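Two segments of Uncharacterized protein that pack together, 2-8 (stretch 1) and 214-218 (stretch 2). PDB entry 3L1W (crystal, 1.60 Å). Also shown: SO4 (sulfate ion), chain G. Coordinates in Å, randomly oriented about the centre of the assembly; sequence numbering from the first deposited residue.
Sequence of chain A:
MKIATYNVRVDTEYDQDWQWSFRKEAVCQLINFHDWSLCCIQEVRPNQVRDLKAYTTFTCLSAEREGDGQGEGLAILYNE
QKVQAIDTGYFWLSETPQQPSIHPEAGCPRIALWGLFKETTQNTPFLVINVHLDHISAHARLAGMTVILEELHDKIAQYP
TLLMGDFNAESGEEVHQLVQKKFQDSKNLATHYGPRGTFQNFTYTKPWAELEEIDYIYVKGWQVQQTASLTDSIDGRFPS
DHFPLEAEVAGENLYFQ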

ATOM      1  N   LYS A   2      12.881   2.417  -1.458  1.00 18.35           N
ATOM      2  CA  LYS A   2      11.997   1.501  -0.759  1.00 15.33           C
ATOM      3  C   LYS A   2      12.509   0.063  -0.826  1.00 15.69           C
ATOM      4  O   LYS A   2      12.891  -0.434  -1.889  1.00 17.26           O
ATOM      5  CB  LYS A   2      10.559   1.603  -1.287  1.00 21.08           C
ATOM      6  CG  LYS A   2       9.940   2.969  -1.010  1.00 30.69           C
ATOM      7  CD  LYS A   2       8.419   2.962  -1.093  1.00 44.92           C
ATOM      8  CE  LYS A   2       7.785   2.379   0.168  1.00 49.38           C
ATOM      9  NZ  LYS A   2       6.335   2.743   0.295  1.00 53.63           N
ATOM     10  N   ILE A   3      12.530  -0.580   0.332  1.00 14.88           N
ATOM     11  CA  ILE A   3      13.045  -1.930   0.471  1.00 15.63           C
ATOM     12  C   ILE A   3      12.066  -2.715   1.323  1.00 16.73           C
ATOM     13  O   ILE A   3      11.305  -2.138   2.101  1.00 16.19           O
ATOM     14  CB  ILE A   3      14.413  -1.927   1.177  1.00 18.05           C
ATOM     15  CG1 ILE A   3      14.277  -1.347   2.598  1.00 16.60           C
ATOM     16  CG2 ILE A   3      15.436  -1.117   0.354  1.00 15.69           C
ATOM     17  CD1 ILE A   3      15.569  -1.299   3.401  1.00 18.16           C
ATOM     18  N   ALA A   4      12.084  -4.035   1.203  1.00 12.93           N
ATOM     19  CA  ALA A   4      11.142  -4.840   1.983  1.00 11.90           C
ATOM     20  C   ALA A   4      11.703  -6.222   2.264  1.00 15.37           C
ATOM     21  O   ALA A   4      12.651  -6.671   1.616  1.00 15.47           O
ATOM     22  CB  ALA A   4       9.821  -4.970   1.234  1.00 14.30           C
ATOM     23  N   THR A   5      11.103  -6.891   3.239  1.00 14.37           N
ATOM     24  CA  THR A   5      11.376  -8.297   3.476  1.00 15.21           C
ATOM     25  C   THR A   5      10.026  -9.006   3.602  1.00 17.18           C
ATOM     26  O   THR A   5       9.067  -8.452   4.136  1.00 14.73           O
ATOM     27  CB  THR A   5      12.275  -8.517   4.717  1.00 12.90           C
ATOM     28  OG1 THR A   5      12.460  -9.922   4.944  1.00 14.13           O
ATOM     29  CG2 THR A   5      11.663  -7.881   5.967  1.00 16.74           C
ATOM     30  N   TYR A   6       9.944 -10.229   3.090  1.00 12.09           N
ATOM     31  CA  TYR A   6       8.665 -10.934   3.064  1.00 11.97           C
ATOM     32  C   TYR A   6       8.923 -12.431   3.121  1.00 13.58           C
ATOM     33  O   TYR A   6       9.520 -13.010   2.199  1.00 13.78           O
ATOM     34  CB  TYR A   6       7.927 -10.567   1.772  1.00 13.05           C
ATOM     35  CG  TYR A   6       6.458 -10.948   1.676  1.00 12.77           C
ATOM     36  CD1 TYR A   6       5.710 -11.286   2.805  1.00 13.66           C
ATOM     37  CD2 TYR A   6       5.811 -10.940   0.440  1.00 14.69           C
ATOM     38  CE1 TYR A   6       4.359 -11.606   2.698  1.00 14.34           C
ATOM     39  CE2 TYR A   6       4.472 -11.254   0.327  1.00 13.83           C
ATOM     40  CZ  TYR A   6       3.749 -11.590   1.449  1.00 13.69           C
ATOM     41  OH  TYR A   6       2.410 -11.911   1.302  1.00 15.31           O
ATOM     42  N   ASN A   7       8.512 -13.047   4.223  1.00 13.12           N
ATOM     43  CA  ASN A   7       8.518 -14.489   4.336  1.00 12.29           C
ATOM     44  C   ASN A   7       7.218 -14.961   3.713  1.00 15.64           C
ATOM     45  O   ASN A   7       6.134 -14.684   4.249  1.00 15.23           O
ATOM     46  CB  ASN A   7       8.612 -14.898   5.812  1.00 15.66           C
ATOM     47  CG  ASN A   7       8.610 -16.405   6.007  1.00 14.99           C
ATOM     48  OD1 ASN A   7       7.935 -17.138   5.291  1.00 14.76           O
ATOM     49  ND2 ASN A   7       9.365 -16.874   6.992  1.00 16.08           N
ATOM     50  N   VAL A   8       7.327 -15.656   2.574  1.00 14.33           N
ATOM     51  CA  VAL A   8       6.147 -15.960   1.766  1.00 14.66           C
ATOM     52  C   VAL A   8       5.500 -17.297   2.068  1.00 15.79           C
ATOM     53  O   VAL A   8       4.537 -17.670   1.390  1.00 17.04           O
ATOM     54  CB  VAL A   8       6.433 -15.840   0.243  1.00 14.57           C
ATOM     55  CG1 VAL A   8       6.869 -14.416  -0.105  1.00 14.63           C
ATOM     56  CG2 VAL A   8       7.464 -16.884  -0.212  1.00 15.74           C
TER
HETATM   57  S   SO4 G 258      11.677   2.988  -4.886  0.90 31.00           S
HETATM   58  O1  SO4 G 258      10.666   1.955  -5.125  0.90 31.69           O
HETATM   59  O2  SO4 G 258      12.086   3.530  -6.177  0.90 31.10           O
HETATM   60  O3  SO4 G 258      11.105   4.050  -4.065  0.90 31.63           O
HETATM   61  O4  SO4 G 258      12.839   2.403  -4.220  0.90 23.44           O
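Stretch 2 (214-218) IDYIY

Stretch 2 lies across stretch 1 as a second extended segment running roughly the opposite way. Residues 215-218 form a strand that continues later in the chain, and they face the strand of residues 2-7. The angle between the two N-to-C directions is 153°, which makes the pair close to antiparallel, and the axes approach to 7.8 Å. That spacing is too wide for the backbone ladder of neighbouring strands in one sheet, and no direct hydrogen bond crosses between the stretches. The contact is made mostly through side chains, with Tyr-216 O and Ala-4 CA as main-chain participants, and it buries 229 Å² with both sides summed. The register is fixed by Thr-5 and Ile-217, whose CA atoms are 7.5 Å apart.

Ile-214 precedes the strand, with phi/psi of -121/-13, and takes no part in the contact; its closest side-chain approach, CD1 of Ile-214 to ND2 of Asn-7, is 6.4 Å.

At Asp-215 the backbone becomes extended (-102/142) and the CA-to-CB bond points toward stretch 1. The side chain, with chi1 at -59° (m), brings OD1 to 4.3 Å from CB of Asn-7, a van der Waals approach rather than a polar bond. The polar link at this end is made through a water. Asp-215 OD1 accepts a hydrogen bond from it, at 2.8 Å from the water oxygen, and the same water accepts one from Thr-5 OG1, also at 2.8 Å. The hydroxyl thus reaches the carboxylate by way of a single solvent molecule, bridging a gap that the two side chains do not close themselves.

Tyr-216 follows with phi/psi of -143/150, and the alternation expected of a strand turns its CA-to-CB bond away. Its nearest side-chain atom, CB of Tyr-216, stays 6.7 Å from CG2 of Thr-5, so its share of the contact comes from the main chain: Tyr-216 O lies 4.0 Å from CG2 of Thr-5. Since CG2 is a methyl carbon, this is packing and not a hydrogen bond.

Ile-217 again points toward stretch 1 and, with 67 Å² covered, is the most extensively buried residue by this contact. Its chi angles of -64° (m) and 179° (t) extend the CG1-CD1 arm. CG1 sits 3.9 Å from Thr-5 CG2, and CD1 reaches 4.4 Å from Ala-4 CA, touching the backbone of a residue whose own CA-to-CB bond points away. Ile-217 also meets Ile-3: its CG2 is 4.1 Å from CD1 of Ile-3, an apolar contact between two buried side chains. Ile-217 therefore spans three consecutive residues of stretch 1, and Thr-5 combines a methyl packed against it with a hydroxyl bound to the bridging water.

Tyr-218 keeps the extended backbone (-99/140), but CB of Tyr-218, its nearest side-chain atom, is 9.3 Å from CD1 of Ile-3 and makes no contact. Taken in order, Asp-215 near Asn-7, Ile-217 against Thr-5, and Ile-217 against Ile-3 run down stretch 1 as stretch 2 runs up, the pattern an antiparallel direction predicts.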

ATOM      1  N   ILE A 214       8.632 -11.013  14.580  1.00 16.36           N
ATOM      2  CA  ILE A 214       9.781 -11.860  14.272  1.00 13.84           C
ATOM      3  C   ILE A 214      10.544 -11.452  13.006  1.00 14.17           C
ATOM      4  O   ILE A 214      11.670 -11.898  12.795  1.00 17.40           O
ATOM      5  CB  ILE A 214       9.401 -13.363  14.214  1.00 16.70           C
ATOM      6  CG1 ILE A 214       8.317 -13.633  13.159  1.00 16.99           C
ATOM      7  CG2 ILE A 214       8.971 -13.861  15.606  1.00 17.47           C
ATOM      8  CD1 ILE A 214       7.966 -15.129  13.033  1.00 16.59           C
ATOM      9  N   ASP A 215       9.947 -10.578  12.197  1.00 15.44           N
ATOM     10  CA  ASP A 215      10.624 -10.063  11.001  1.00 15.07           C
ATOM     11  C   ASP A 215      11.142  -8.669  11.290  1.00 16.10           C
ATOM     12  O   ASP A 215      10.464  -7.895  11.958  1.00 18.45           O
ATOM     13  CB  ASP A 215       9.652 -10.009   9.827  1.00 15.35           C
ATOM     14  CG  ASP A 215       9.081 -11.364   9.497  1.00 22.14           C
ATOM     15  OD1 ASP A 215       9.824 -12.194   8.948  1.00 20.00           O
ATOM     16  OD2 ASP A 215       7.894 -11.606   9.802  1.00 22.48           O
ATOM     17  N   TYR A 216      12.329  -8.353  10.775  1.00 14.13           N
ATOM     18  CA  TYR A 216      13.024  -7.106  11.084  1.00 14.94           C
ATOM     19  C   TYR A 216      13.771  -6.542   9.890  1.00 13.32           C
ATOM     20  O   TYR A 216      14.243  -7.284   9.022  1.00 15.95           O
ATOM     21  CB  TYR A 216      14.040  -7.326  12.213  1.00 14.17           C
ATOM     22  CG  TYR A 216      13.398  -7.656  13.534  1.00 15.70           C
ATOM     23  CD1 TYR A 216      13.222  -6.678  14.507  1.00 19.45           C
ATOM     24  CD2 TYR A 216      12.938  -8.938  13.799  1.00 17.18           C
ATOM     25  CE1 TYR A 216      12.611  -6.976  15.715  1.00 18.56           C
ATOM     26  CE2 TYR A 216      12.315  -9.240  14.992  1.00 16.33           C
ATOM     27  CZ  TYR A 216      12.161  -8.262  15.945  1.00 16.43           C
ATOM     28  OH  TYR A 216      11.553  -8.570  17.134  1.00 16.23           O
ATOM     29  N   ILE A 217      13.883  -5.217   9.869  1.00 13.43           N
ATOM     30  CA  ILE A 217      14.783  -4.539   8.957  1.00 13.75           C
ATOM     31  C   ILE A 217      15.753  -3.738   9.811  1.00 14.72           C
ATOM     32  O   ILE A 217      15.394  -2.707  10.384  1.00 16.27           O
ATOM     33  CB  ILE A 217      14.026  -3.628   7.967  1.00 16.00           C
ATOM     34  CG1 ILE A 217      13.116  -4.467   7.069  1.00 16.81           C
ATOM     35  CG2 ILE A 217      15.005  -2.807   7.127  1.00 16.20           C
ATOM     36  CD1 ILE A 217      12.298  -3.614   6.065  1.00 16.58           C
ATOM     37  N   TYR A 218      16.978  -4.245   9.911  1.00 15.81           N
ATOM     38  CA  TYR A 218      18.035  -3.588  10.680  1.00 13.10           C
ATOM     39  C   TYR A 218      18.929  -2.798   9.735  1.00 16.72           C
ATOM     40  O   TYR A 218      19.256  -3.266   8.636  1.00 17.85           O
ATOM     41  CB  TYR A 218      18.869  -4.630  11.444  1.00 12.84           C
ATOM     42  CG  TYR A 218      18.316  -4.987  12.808  1.00 15.92           C
ATOM     43  CD1 TYR A 218      18.536  -4.156  13.896  1.00 16.32           C
ATOM     44  CD2 TYR A 218      17.608  -6.170  13.014  1.00 16.93           C
ATOM     45  CE1 TYR A 218      18.046  -4.473  15.156  1.00 21.14           C
ATOM     46  CE2 TYR A 218      17.112  -6.506  14.275  1.00 15.49           C
ATOM     47  CZ  TYR A 218      17.339  -5.649  15.340  1.00 18.33           C
ATOM     48  OH  TYR A 218      16.868  -5.957  16.593  1.00 18.56           O
TER
HETATM   49  O   HOH W   1      10.555 -11.329   6.407  1.00 16.43           O